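Local coordinates for protein probable chitinase (Chromobacterium violaceum, PDB 5JH8) that probably binds and hydrolyses chitin, using a TIM-barrel fold of glycoside hydrolase family 18, at residues W272-N275 and A276-A280. Numbering follows the deposited sequence.
Sequences WTEN and ARSVA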
loop_
_atom_site.group_PDB
_atom_site.type_symbol
_atom_site.label_atom_id
_atom_site.label_comp_id
_atom_site.label_asym_id
_atom_site.label_seq_id
_atom_site.Cartn_x
_atom_site.Cartn_y
_atom_site.Cartn_z
ATOM N N TRP A 272 -10.626 -15.156 3.475
ATOM C CA TRP A 272 -9.175 -15.237 3.606
ATOM C C TRP A 272 -8.688 -13.950 4.258
ATOM O O TRP A 272 -9.046 -12.856 3.802
ATOM C CB TRP A 272 -8.492 -15.412 2.254
ATOM C CG TRP A 272 -8.595 -16.795 1.707
ATOM C CD1 TRP A 272 -9.571 -17.276 0.885
ATOM C CD2 TRP A 272 -7.685 -17.880 1.923
ATOM N NE1 TRP A 272 -9.322 -18.588 0.562
ATOM C CE2 TRP A 272 -8.173 -18.985 1.194
ATOM C CE3 TRP A 272 -6.516 -18.029 2.659
ATOM C CZ2 TRP A 272 -7.526 -20.228 1.196
ATOM C CZ3 TRP A 272 -5.882 -19.238 2.658
ATOM C CH2 TRP A 272 -6.376 -20.326 1.926
ATOM N N THR A 273 -7.891 -14.075 5.321
ATOM C CA THR A 273 -7.407 -12.912 6.043
ATOM C C THR A 273 -6.115 -13.283 6.762
ATOM O O THR A 273 -5.482 -14.313 6.482
ATOM C CB THR A 273 -8.500 -12.343 6.956
ATOM O OG1 THR A 273 -8.068 -11.068 7.431
ATOM C CG2 THR A 273 -8.821 -13.287 8.097
ATOM N N GLU A 274 -5.721 -12.406 7.677
ATOM C CA GLU A 274 -4.493 -12.505 8.456
ATOM C C GLU A 274 -4.823 -12.854 9.904
ATOM O O GLU A 274 -5.954 -12.674 10.374
ATOM C CB GLU A 274 -3.717 -11.171 8.476
ATOM C CG GLU A 274 -3.419 -10.561 7.100
ATOM C CD GLU A 274 -2.577 -11.454 6.222
ATOM O OE1 GLU A 274 -1.628 -12.096 6.758
ATOM O OE2 GLU A 274 -2.863 -11.522 5.003
ATOM N N ASN A 275 -3.804 -13.344 10.620
ATOM C CA ASN A 275 -3.856 -13.379 12.076
ATOM C C ASN A 275 -2.533 -12.852 12.626
ATOM O O ASN A 275 -1.700 -12.346 11.881
ATOM C CB ASN A 275 -4.237 -14.773 12.611
ATOM C CG ASN A 275 -3.154 -15.810 12.399
ATOM O OD1 ASN A 275 -2.095 -15.532 11.861
ATOM N ND2 ASN A 275 -3.443 -17.041 12.805
ATOM N N ALA A 276 -2.320 -12.941 13.936
ATOM C CA ALA A 276 -1.100 -12.368 14.500
ATOM C C ALA A 276 0.136 -13.099 13.992
ATOM O O ALA A 276 1.176 -12.477 13.745
ATOM C CB ALA A 276 -1.167 -12.381 16.025
ATOM N N ARG A 277 0.057 -14.428 13.863
ATOM C CA ARG A 277 1.191 -15.180 13.354
ATOM C C ARG A 277 1.568 -14.730 11.947
ATOM O O ARG A 277 2.755 -14.585 11.631
ATOM C CB ARG A 277 0.881 -16.673 13.332
ATOM C CG ARG A 277 2.115 -17.523 13.009
ATOM C CD ARG A 277 1.820 -19.052 12.956
ATOM N NE ARG A 277 1.109 -19.449 14.150
ATOM C CZ ARG A 277 -0.189 -19.698 14.222
ATOM N NH1 ARG A 277 -0.956 -19.802 13.132
ATOM N NH2 ARG A 277 -0.738 -19.878 15.408
ATOM N N SER A 278 0.573 -14.527 11.079
ATOM C CA SER A 278 0.876 -14.206 9.694
ATOM C C SER A 278 1.410 -12.797 9.551
ATOM O O SER A 278 2.330 -12.566 8.761
ATOM C CB SER A 278 -0.337 -14.418 8.802
ATOM O OG SER A 278 -1.379 -13.510 9.047
ATOM N N VAL A 279 0.854 -11.845 10.306
ATOM C CA VAL A 279 1.368 -10.483 10.266
ATOM C C VAL A 279 2.811 -10.442 10.762
ATOM O O VAL A 279 3.666 -9.780 10.164
ATOM C CB VAL A 279 0.435 -9.529 11.039
ATOM C CG1 VAL A 279 1.111 -8.169 11.270
ATOM C CG2 VAL A 279 -0.863 -9.378 10.274
ATOM N N ALA A 280 3.101 -11.126 11.873
ATOM C CA ALA A 280 4.469 -11.152 12.376
ATOM C C ALA A 280 5.406 -11.790 11.362
ATOM O O ALA A 280 6.501 -11.280 11.121
ATOM C CB ALA A 280 4.540 -11.886 13.718
#
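Asn275 and Ser278 form a capping box at the start of helix 276-289, where the chain leaves strand 268-273 in this family 18 glycoside hydrolase. Asn275 sits at the N-cap. From CB, the torsion chi1 of 70° sets CG between the backbone N and the carbonyl carbon, which swings the amide over the first turn. OD1 accepts from the backbone N of Ser278 at 3.0 Å, with the donor nearly on the line of the side-chain carbonyl; it also passes 3.5 Å from Arg277 CB. At the other branch, ND2 comes 3.7 Å from Arg277 NH1. The two side chains run side by side with amide and guanidinium planes 80° apart, and that guanidinium makes a cation-pi contact with Tyr250. Asparagine suits the place because its short carbonyl can reach an amide that has no earlier helical turn to supply an acceptor.

Ser278 returns the bond: its OG accepts from the backbone N of Asn275 at 2.9 Å. The hydroxyl is short enough to turn back toward the cap, and it also lies 2.7 Å from Glu274 OE1. Glu274 is buried; its chain, bent at chi2, suits it to bring OE1 also into a salt bridge with Lys282 NZ, one helical turn beyond Ser278, which probably steadies the negative charge. Its CB rests against CG2 of Val279, whose branched apolar side chain also meets Phe306 and Ala309 of helix 304-309. The first regular helical bond closes the turn, Val279 N donating to Asn275 O at 3.0 Å with an N-H...O angle of 170°.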